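Local coordinates for protein type III effector HopA1 (Pseudomonas syringae pv. tomato str. DC3000, PDB 4RSX) that is a type III effector, probably delivered into plant cells to act on the host, by a biochemical activity that remains unassigned, at residues A[48-52]-A[91-95]; A[66-70]-A[79-85]; A[99-105]-A[130-135]. All coordinates share one frame; numbering follows the deposited sequence.

The three contacts cluster around the end of the antiparallel sheet where strands 64-68 and 96-101 run side by side, in a chain that is the C-terminal part of the effector. Contacts 1 and 2 are neighbours, about 12 Å between centres, and meet where Phe-95 CD2 comes within 3.2 Å of Tyr-85 OH; Ala-92 also packs on that tyrosine. Contact 2 is about 15 Å from contact 3, centre to centre, and touches it through Arg-67 and Ile-100 on the paired strands. Contacts 1 and 3 are about 20 Å apart, centre to centre, joined by the chain running from the 91-95 loop into strand 96-101. None of the three has an assigned catalytic or ligand-binding role.

Contact 1: residues A[48-52]-A[91-95]; sequences QEEFL and DAKRF
Lys-93 reaches helix residues Gln-48, Glu-49 and Leu-52 because its CG lies anti to its own carbonyl carbon (chi1 -68°) and the chain then runs extended to NZ. Glu-49 meets it by a different route: its CB points away from the loop, but a bend at chi2 (-73°) swings the carboxylate back toward the lysine. OE2 of Glu-49 and NZ of Lys-93 are 3.2 Å apart, a salt bridge whose hydrogen bond is weak. OE2 also lies 3.3 Å from Lys-93 CE, so the oxygen meets the last methylene as well as the ammonium group.

Closer to the backbone the lysine stem is packed rather than bonded. Gln-48 crosses it at about a right angle, with OE1 3.5 Å from Lys-93 CD. The other end of that amide is committed elsewhere, since Gln-48 NE2 donates to Met-43 O, which helps to fix the rotation of the group. Leu-52, one helical turn on from Gln-48, uses both methyls: CD1 rests 4.1 Å from Lys-93 CG, while CD2 lies 3.8 Å from Ala-92 O. That carbonyl is also hydrogen-bonded to the hydroxyl of Tyr-97. In the loop, Asp-91 O accepts from Arg-94 N (2.7 Å) and Phe-95 N (3.0 Å), giving a compact turn behind the lysine. The aliphatic length of Lys-93 is thus laid across the helix surface, with its charge delivered to the partly exposed Glu-49.

The arrangement ties helix 45-58 to the loop that leads from helix 82-88 into strand 96-101. Leu-52 also touches Ile-86 of helix 82-88, Gln-48 packs on Pro-148 and Ala-149, and the backbone of Lys-93 is hydrogen-bonded to Ala-149.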
loop_
_atom_site.group_PDB
_atom_site.type_symbol
_atom_site.label_atom_id
_atom_site.label_comp_id
_atom_site.label_asym_id
_atom_site.label_seq_id
_atom_site.Cartn_x
_atom_site.Cartn_y
_atom_site.Cartn_z
ATOM N N GLN A 48 -14.476 -15.093 -2.977
ATOM C CA GLN A 48 -14.235 -14.093 -4.030
ATOM C C GLN A 48 -15.531 -13.458 -4.529
ATOM O O GLN A 48 -15.651 -12.230 -4.637
ATOM C CB GLN A 48 -13.452 -14.727 -5.193
ATOM C CG GLN A 48 -12.052 -15.189 -4.768
ATOM C CD GLN A 48 -11.239 -15.845 -5.884
ATOM O OE1 GLN A 48 -11.269 -15.414 -7.043
ATOM N NE2 GLN A 48 -10.493 -16.884 -5.529
ATOM N N GLU A 49 -16.517 -14.300 -4.807
ATOM C CA GLU A 49 -17.808 -13.806 -5.257
ATOM C C GLU A 49 -18.488 -12.927 -4.208
ATOM O O GLU A 49 -19.079 -11.906 -4.545
ATOM C CB GLU A 49 -18.708 -14.977 -5.680
ATOM C CG GLU A 49 -18.183 -15.720 -6.922
ATOM C CD GLU A 49 -18.359 -14.914 -8.214
ATOM O OE1 GLU A 49 -19.114 -13.915 -8.203
ATOM O OE2 GLU A 49 -17.749 -15.281 -9.243
ATOM N N GLU A 50 -18.401 -13.323 -2.943
ATOM C CA GLU A 50 -18.924 -12.517 -1.838
ATOM C C GLU A 50 -18.214 -11.153 -1.814
ATOM O O GLU A 50 -18.824 -10.111 -1.538
ATOM C CB GLU A 50 -18.732 -13.265 -0.502
ATOM C CG GLU A 50 -19.232 -12.509 0.742
ATOM C CD GLU A 50 -18.711 -13.104 2.061
ATOM O OE1 GLU A 50 -17.887 -14.047 2.019
ATOM O OE2 GLU A 50 -19.117 -12.622 3.147
ATOM N N PHE A 51 -16.923 -11.168 -2.129
ATOM C CA PHE A 51 -16.136 -9.942 -2.165
ATOM C C PHE A 51 -16.680 -8.980 -3.230
ATOM O O PHE A 51 -16.980 -7.818 -2.941
ATOM C CB PHE A 51 -14.660 -10.269 -2.429
ATOM C CG PHE A 51 -13.759 -9.079 -2.333
ATOM C CD1 PHE A 51 -13.181 -8.731 -1.115
ATOM C CD2 PHE A 51 -13.504 -8.290 -3.445
ATOM C CE1 PHE A 51 -12.362 -7.619 -1.011
ATOM C CE2 PHE A 51 -12.675 -7.174 -3.349
ATOM C CZ PHE A 51 -12.109 -6.834 -2.131
ATOM N N LEU A 52 -16.821 -9.466 -4.461
ATOM C CA LEU A 52 -17.374 -8.636 -5.536
ATOM C C LEU A 52 -18.772 -8.134 -5.198
ATOM O O LEU A 52 -19.098 -6.970 -5.434
ATOM C CB LEU A 52 -17.386 -9.397 -6.863
ATOM C CG LEU A 52 -15.995 -9.785 -7.339
ATOM C CD1 LEU A 52 -16.065 -10.428 -8.696
ATOM C CD2 LEU A 52 -15.093 -8.558 -7.363
ATOM N N ASP A 91 -11.067 -9.525 -15.935
ATOM C CA ASP A 91 -10.066 -9.160 -14.936
ATOM C C ASP A 91 -10.658 -8.749 -13.589
ATOM O O ASP A 91 -9.911 -8.402 -12.677
ATOM C CB ASP A 91 -9.203 -8.021 -15.455
ATOM C CG ASP A 91 -8.305 -8.451 -16.574
ATOM O OD1 ASP A 91 -7.428 -9.308 -16.325
ATOM O OD2 ASP A 91 -8.474 -7.928 -17.697
ATOM N N ALA A 92 -11.986 -8.798 -13.475
ATOM C CA ALA A 92 -12.708 -8.291 -12.304
ATOM C C ALA A 92 -12.233 -8.860 -10.961
ATOM O O ALA A 92 -12.296 -8.177 -9.942
ATOM C CB ALA A 92 -14.214 -8.501 -12.470
ATOM N N LYS A 93 -11.763 -10.104 -10.962
ATOM C CA LYS A 93 -11.267 -10.732 -9.742
ATOM C C LYS A 93 -9.798 -10.405 -9.480
ATOM O O LYS A 93 -9.255 -10.751 -8.424
ATOM C CB LYS A 93 -11.450 -12.258 -9.817
ATOM C CG LYS A 93 -12.903 -12.722 -9.789
ATOM C CD LYS A 93 -13.031 -14.258 -9.841
ATOM C CE LYS A 93 -14.495 -14.677 -9.667
ATOM N NZ LYS A 93 -14.843 -15.979 -10.329
ATOM N N ARG A 94 -9.149 -9.735 -10.431
ATOM C CA ARG A 94 -7.690 -9.583 -10.374
ATOM C C ARG A 94 -7.212 -8.144 -10.179
ATOM O O ARG A 94 -6.201 -7.903 -9.518
ATOM C CB ARG A 94 -7.039 -10.139 -11.647
ATOM C CG ARG A 94 -7.565 -11.495 -12.112
ATOM C CD ARG A 94 -6.634 -12.631 -11.701
ATOM N NE ARG A 94 -5.249 -12.383 -12.109
ATOM C CZ ARG A 94 -4.223 -13.179 -11.806
ATOM N NH1 ARG A 94 -4.422 -14.281 -11.090
ATOM N NH2 ARG A 94 -2.996 -12.872 -12.216
ATOM N N PHE A 95 -7.919 -7.194 -10.776
ATOM C CA PHE A 95 -7.445 -5.817 -10.791
ATOM C C PHE A 95 -7.749 -5.087 -9.485
ATOM O O PHE A 95 -8.440 -5.623 -8.615
ATOM C CB PHE A 95 -8.019 -5.061 -11.996
ATOM C CG PHE A 95 -7.334 -5.394 -13.310
ATOM C CD1 PHE A 95 -6.243 -6.263 -13.345
ATOM C CD2 PHE A 95 -7.775 -4.828 -14.501
ATOM C CE1 PHE A 95 -5.603 -6.575 -14.550
ATOM C CE2 PHE A 95 -7.140 -5.128 -15.714
ATOM C CZ PHE A 95 -6.052 -6.007 -15.734
#

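Contact 2: residues A[66-70]-A[79-85]; sequences VRTQD and DRNLDKY
The Tyr-85 ring has Thr-68 over one face and Asp-70 OD2 at its edge, near the ring plane. Thr-68 CB makes a CH-pi contact 3.9 Å from the centroid of the Tyr-85 ring, only 10° off its normal, and Thr-68 OG1 lies 3.3 Å from Tyr-85 CZ. With OG1 anti to the backbone N (chi1 179°), the same hydroxyl accepts from Asp-70 N at 3.1 Å, an ST turn that ends the strand; Asp-70 OD2 itself is hydrogen-bonded to Ser-73.

The guanidinium groups of Arg-67 and Arg-80 lie against each other with their planes 31° apart. Arg-80 CD covers one face of the Arg-67 group, and Arg-67 NH1 lies over one face of the Arg-80 group, toward its rim. The edge of the Arg-80 group meets Asp-79 OD1, a salt bridge from NE that approaches from above the carboxylate plane. Nearer the backbone, Arg-67 CG is 3.4 Å from Asp-79 O. A water donates to Thr-68 O (2.9 Å) and to Asp-79 OD2 (2.7 Å), bridging strand and loop. Deeper in, Val-66 CB packs on Leu-82 CD2 at 3.7 Å.

NH2 of Arg-67 and NH1 of Arg-80 are 3.3 Å apart, two donors with no bond between them; the salt bridges of Arg-80 to Asp-79 and of Arg-67 to Glu-65 probably make this closeness tolerable, while water and apolar packing join the segments.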
loop_
_atom_site.group_PDB
_atom_site.type_symbol
_atom_site.label_atom_id
_atom_site.label_comp_id
_atom_site.label_asym_id
_atom_site.label_seq_id
_atom_site.Cartn_x
_atom_site.Cartn_y
_atom_site.Cartn_z
ATOM N N VAL A 66 -17.351 2.944 -5.170
ATOM C CA VAL A 66 -16.284 2.021 -5.549
ATOM C C VAL A 66 -16.095 2.056 -7.062
ATOM O O VAL A 66 -17.062 1.944 -7.826
ATOM C CB VAL A 66 -16.596 0.568 -5.114
ATOM C CG1 VAL A 66 -15.485 -0.375 -5.566
ATOM C CG2 VAL A 66 -16.818 0.495 -3.612
ATOM N N ARG A 67 -14.852 2.208 -7.497
ATOM C CA ARG A 67 -14.566 2.260 -8.918
ATOM C C ARG A 67 -13.417 1.327 -9.240
ATOM O O ARG A 67 -12.475 1.209 -8.453
ATOM C CB ARG A 67 -14.194 3.687 -9.320
ATOM C CG ARG A 67 -15.324 4.671 -9.128
ATOM C CD ARG A 67 -14.904 6.086 -9.452
ATOM N NE ARG A 67 -16.069 6.960 -9.567
ATOM C CZ ARG A 67 -16.014 8.288 -9.523
ATOM N NH1 ARG A 67 -14.848 8.898 -9.351
ATOM N NH2 ARG A 67 -17.124 9.004 -9.647
ATOM N N THR A 68 -13.488 0.665 -10.392
ATOM C CA THR A 68 -12.342 -0.096 -10.874
ATOM C C THR A 68 -11.201 0.861 -11.166
ATOM O O THR A 68 -11.439 2.029 -11.494
ATOM C CB THR A 68 -12.667 -0.917 -12.151
ATOM O OG1 THR A 68 -11.489 -1.615 -12.589
ATOM C CG2 THR A 68 -13.187 -0.012 -13.284
ATOM N N GLN A 69 -9.970 0.374 -11.026
ATOM C CA GLN A 69 -8.796 1.159 -11.395
ATOM C C GLN A 69 -8.206 0.706 -12.728
ATOM O O GLN A 69 -7.131 1.158 -13.120
ATOM C CB GLN A 69 -7.718 1.101 -10.306
ATOM C CG GLN A 69 -8.015 1.956 -9.078
ATOM C CD GLN A 69 -6.765 2.248 -8.242
ATOM O OE1 GLN A 69 -6.807 3.040 -7.295
ATOM N NE2 GLN A 69 -5.652 1.613 -8.593
ATOM N N ASP A 70 -8.902 -0.205 -13.400
ATOM C CA ASP A 70 -8.556 -0.636 -14.755
ATOM C C ASP A 70 -8.254 0.577 -15.659
ATOM O O ASP A 70 -9.097 1.471 -15.791
ATOM C CB ASP A 70 -9.726 -1.458 -15.323
ATOM C CG ASP A 70 -9.555 -1.796 -16.788
ATOM O OD1 ASP A 70 -8.494 -2.337 -17.164
ATOM O OD2 ASP A 70 -10.488 -1.505 -17.570
ATOM N N ASP A 79 -15.206 3.875 -15.702
ATOM C CA ASP A 79 -15.037 3.346 -14.346
ATOM C C ASP A 79 -16.192 3.743 -13.409
ATOM O O ASP A 79 -16.136 3.489 -12.199
ATOM C CB ASP A 79 -13.690 3.785 -13.758
ATOM C CG ASP A 79 -13.573 5.292 -13.643
ATOM O OD1 ASP A 79 -14.217 5.989 -14.455
ATOM O OD2 ASP A 79 -12.843 5.778 -12.745
ATOM N N ARG A 80 -17.239 4.350 -13.970
ATOM C CA ARG A 80 -18.392 4.780 -13.177
ATOM C C ARG A 80 -19.561 3.781 -13.195
ATOM O O ARG A 80 -20.658 4.110 -12.739
ATOM C CB ARG A 80 -18.878 6.172 -13.627
ATOM C CG ARG A 80 -17.765 7.190 -13.876
ATOM C CD ARG A 80 -16.807 7.309 -12.692
ATOM N NE ARG A 80 -15.487 7.750 -13.137
ATOM C CZ ARG A 80 -15.047 9.007 -13.070
ATOM N NH1 ARG A 80 -15.819 9.956 -12.552
ATOM N NH2 ARG A 80 -13.831 9.313 -13.519
ATOM N N ASN A 81 -19.345 2.578 -13.724
ATOM C CA ASN A 81 -20.389 1.546 -13.693
ATOM C C ASN A 81 -19.848 0.240 -13.122
ATOM O O ASN A 81 -19.469 -0.673 -13.859
ATOM C CB ASN A 81 -21.000 1.315 -15.080
ATOM C CG ASN A 81 -22.285 0.487 -15.028
ATOM O OD1 ASN A 81 -22.542 -0.253 -14.064
ATOM N ND2 ASN A 81 -23.098 0.606 -16.071
ATOM N N LEU A 82 -19.820 0.162 -11.798
ATOM C CA LEU A 82 -19.191 -0.959 -11.116
ATOM C C LEU A 82 -19.820 -2.294 -11.510
ATOM O O LEU A 82 -19.106 -3.247 -11.865
ATOM C CB LEU A 82 -19.270 -0.755 -9.604
ATOM C CG LEU A 82 -18.542 -1.832 -8.809
ATOM C CD1 LEU A 82 -17.087 -1.900 -9.254
ATOM C CD2 LEU A 82 -18.658 -1.572 -7.305
ATOM N N ASP A 83 -21.149 -2.348 -11.474
ATOM C CA ASP A 83 -21.868 -3.603 -11.709
ATOM C C ASP A 83 -21.581 -4.184 -13.089
ATOM O O ASP A 83 -21.433 -5.395 -13.239
ATOM C CB ASP A 83 -23.377 -3.414 -11.498
ATOM C CG ASP A 83 -23.727 -3.047 -10.067
ATOM O OD1 ASP A 83 -22.807 -2.706 -9.286
ATOM O OD2 ASP A 83 -24.927 -3.082 -9.720
ATOM N N LYS A 84 -21.473 -3.313 -14.088
ATOM C CA LYS A 84 -21.192 -3.743 -15.457
ATOM C C LYS A 84 -19.772 -4.269 -15.619
ATOM O O LYS A 84 -19.561 -5.279 -16.283
ATOM C CB LYS A 84 -21.442 -2.603 -16.450
ATOM C CG LYS A 84 -21.409 -3.035 -17.920
ATOM C CD LYS A 84 -21.541 -1.840 -18.875
ATOM C CE LYS A 84 -21.829 -2.285 -20.309
ATOM N NZ LYS A 84 -20.764 -3.160 -20.868
ATOM N N TYR A 85 -18.799 -3.584 -15.015
ATOM C CA TYR A 85 -17.404 -4.042 -15.071
ATOM C C TYR A 85 -17.251 -5.441 -14.454
ATOM O O TYR A 85 -16.607 -6.323 -15.027
ATOM C CB TYR A 85 -16.460 -3.035 -14.382
ATOM C CG TYR A 85 -15.000 -3.453 -14.412
ATOM C CD1 TYR A 85 -14.186 -3.127 -15.491
ATOM C CD2 TYR A 85 -14.436 -4.183 -13.357
ATOM C CE1 TYR A 85 -12.853 -3.505 -15.528
ATOM C CE2 TYR A 85 -13.093 -4.578 -13.387
ATOM C CZ TYR A 85 -12.313 -4.231 -14.479
ATOM O OH TYR A 85 -10.990 -4.604 -14.538
HETATM O O HOH W 1 -11.184 4.831 -10.901
#

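Contact 3: residues A[99-105]-A[130-135]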
loop_
_atom_site.group_PDB
_atom_site.type_symbol
_atom_site.label_atom_id
_atom_site.label_comp_id
_atom_site.label_asym_id
_atom_site.label_seq_id
_atom_site.Cartn_x
_atom_site.Cartn_y
_atom_site.Cartn_z
ATOM N N ILE A 99 -11.778 2.744 -3.276
ATOM C CA ILE A 99 -12.914 3.115 -2.462
ATOM C C ILE A 99 -12.780 4.603 -2.204
ATOM O O ILE A 99 -11.811 5.038 -1.581
ATOM C CB ILE A 99 -12.823 2.402 -1.120
ATOM C CG1 ILE A 99 -12.668 0.893 -1.342
ATOM C CG2 ILE A 99 -14.028 2.739 -0.247
ATOM C CD1 ILE A 99 -12.205 0.132 -0.087
ATOM N N ILE A 100 -13.738 5.388 -2.683
ATOM C CA ILE A 100 -13.637 6.841 -2.603
ATOM C C ILE A 100 -14.865 7.451 -1.937
ATOM O O ILE A 100 -15.971 6.900 -2.032
ATOM C CB ILE A 100 -13.474 7.477 -4.005
ATOM C CG1 ILE A 100 -14.786 7.406 -4.782
ATOM C CG2 ILE A 100 -12.374 6.779 -4.789
ATOM C CD1 ILE A 100 -14.646 7.850 -6.216
ATOM N N PRO A 101 -14.676 8.593 -1.254
ATOM C CA PRO A 101 -15.849 9.310 -0.740
ATOM C C PRO A 101 -16.580 9.917 -1.921
ATOM O O PRO A 101 -15.927 10.258 -2.928
ATOM C CB PRO A 101 -15.242 10.422 0.116
ATOM C CG PRO A 101 -13.878 10.694 -0.545
ATOM C CD PRO A 101 -13.413 9.318 -1.007
ATOM N N LYS A 102 -17.902 10.030 -1.798
ATOM C CA LYS A 102 -18.758 10.648 -2.808
ATOM C C LYS A 102 -18.238 12.033 -3.203
ATOM O O LYS A 102 -18.160 12.376 -4.388
ATOM C CB LYS A 102 -20.186 10.737 -2.249
ATOM C CG LYS A 102 -21.227 11.385 -3.154
ATOM C CD LYS A 102 -22.589 11.370 -2.450
ATOM C CE LYS A 102 -23.607 12.286 -3.127
ATOM N NZ LYS A 102 -24.757 12.587 -2.213
ATOM N N HIS A 103 -17.868 12.827 -2.207
ATOM C CA HIS A 103 -17.297 14.136 -2.485
ATOM C C HIS A 103 -15.781 14.078 -2.380
ATOM O O HIS A 103 -15.225 13.933 -1.294
ATOM C CB HIS A 103 -17.881 15.195 -1.549
ATOM C CG HIS A 103 -19.367 15.330 -1.659
ATOM N ND1 HIS A 103 -19.991 15.788 -2.804
ATOM C CD2 HIS A 103 -20.359 15.051 -0.778
ATOM C CE1 HIS A 103 -21.299 15.794 -2.617
ATOM N NE2 HIS A 103 -21.550 15.353 -1.398
ATOM N N GLU A 104 -15.130 14.199 -3.531
ATOM C CA GLU A 104 -13.675 14.117 -3.647
ATOM C C GLU A 104 -12.927 14.981 -2.627
ATOM O O GLU A 104 -13.301 16.123 -2.383
ATOM C CB GLU A 104 -13.243 14.498 -5.071
ATOM C CG GLU A 104 -11.738 14.481 -5.292
ATOM C CD GLU A 104 -11.358 14.669 -6.740
ATOM O OE1 GLU A 104 -11.002 13.664 -7.388
ATOM O OE2 GLU A 104 -11.414 15.816 -7.232
ATOM N N ARG A 105 -11.870 14.421 -2.044
ATOM C CA ARG A 105 -11.011 15.152 -1.117
ATOM C C ARG A 105 -9.658 15.420 -1.777
ATOM O O ARG A 105 -9.049 14.506 -2.322
ATOM C CB ARG A 105 -10.852 14.349 0.177
ATOM C CG ARG A 105 -12.197 14.037 0.837
ATOM C CD ARG A 105 -12.083 13.049 1.980
ATOM N NE ARG A 105 -13.399 12.761 2.561
ATOM C CZ ARG A 105 -13.722 11.630 3.182
ATOM N NH1 ARG A 105 -12.813 10.661 3.323
ATOM N NH2 ARG A 105 -14.956 11.471 3.666
ATOM N N MET A 130 -12.891 -0.447 5.863
ATOM C CA MET A 130 -12.205 0.641 5.161
ATOM C C MET A 130 -13.211 1.663 4.641
ATOM O O MET A 130 -13.004 2.869 4.778
ATOM C CB MET A 130 -11.341 0.100 4.014
ATOM C CG MET A 130 -10.085 -0.617 4.498
ATOM S SD MET A 130 -9.230 -1.487 3.163
ATOM C CE MET A 130 -8.637 -0.072 2.229
ATOM N N ALA A 131 -14.306 1.178 4.058
ATOM C CA ALA A 131 -15.352 2.068 3.550
ATOM C C ALA A 131 -15.968 2.922 4.672
ATOM O O ALA A 131 -16.173 4.136 4.513
ATOM C CB ALA A 131 -16.429 1.270 2.826
ATOM N N THR A 132 -16.257 2.294 5.804
ATOM C CA THR A 132 -16.809 3.028 6.937
ATOM C C THR A 132 -15.815 4.112 7.382
ATOM O O THR A 132 -16.177 5.283 7.547
ATOM C CB THR A 132 -17.120 2.084 8.106
ATOM O OG1 THR A 132 -18.006 1.056 7.653
ATOM C CG2 THR A 132 -17.766 2.838 9.270
ATOM N N LEU A 133 -14.559 3.718 7.546
ATOM C CA LEU A 133 -13.525 4.621 8.036
ATOM C C LEU A 133 -13.345 5.785 7.056
ATOM O O LEU A 133 -13.254 6.947 7.471
ATOM C CB LEU A 133 -12.216 3.854 8.253
ATOM C CG LEU A 133 -11.162 4.507 9.157
ATOM C CD1 LEU A 133 -11.751 4.820 10.533
ATOM C CD2 LEU A 133 -9.903 3.633 9.296
ATOM N N ILE A 134 -13.324 5.479 5.761
ATOM C CA ILE A 134 -13.219 6.534 4.754
ATOM C C ILE A 134 -14.427 7.469 4.808
ATOM O O ILE A 134 -14.285 8.686 4.651
ATOM C CB ILE A 134 -13.037 5.947 3.343
ATOM C CG1 ILE A 134 -11.660 5.271 3.251
ATOM C CG2 ILE A 134 -13.189 7.027 2.262
ATOM C CD1 ILE A 134 -11.542 4.251 2.138
ATOM N N GLY A 135 -15.615 6.914 5.045
ATOM C CA GLY A 135 -16.798 7.750 5.184
ATOM C C GLY A 135 -16.665 8.789 6.293
ATOM O O GLY A 135 -17.085 9.944 6.120
#
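Ile-99 projects from strand 96-101 into a hollow on helix 123-136 bounded by Met-130, Ala-131 and Ile-134. Its two branches divide the work. CD1 reaches Met-130 CB at 4.2 Å, whereas CG2, anti to the backbone N, sits 4.1 Å from Ala-131 CA, beside the small alanine side chain. CG2 also meets Ile-134 CD1 at 3.8 Å.

Ile-134 is the answering bump. Its CD1 lies against Ile-99, and its CG2 faces both Pro-101 CD, 4.0 Å away, and Arg-105 NH1. The chain turns after Pro-101 so that the extended Arg-105 comes back over it: Pro-101 CB lies over the centre of one face of the guanidinium, 3.6 Å from its plane. The edge of that group then grips Ile-134 O end-on with two nitrogens, NH1 at 2.8 Å and NH2 at 3.0 Å, the oxygen only 1° out of the guanidinium plane. Because the carbonyl lies in the last turn of the helix, the positive charge is probably well placed against the helix's C-terminal end.

The axes of strand segment 99-101 and helix segment 130-135 run 23° from parallel, 8.3 Å apart at closest approach. NH1 of Arg-105 also donates to Ile-140 O, tying in strand 140-146. Ile-99 and Ile-134 both touch Ile-64 of strand 64-68, while Met-130 and Ile-134 pack on Leu-160, so helix 123-136 packs on the sheet, its 130-135 segment roughly along the direction of strand 96-101.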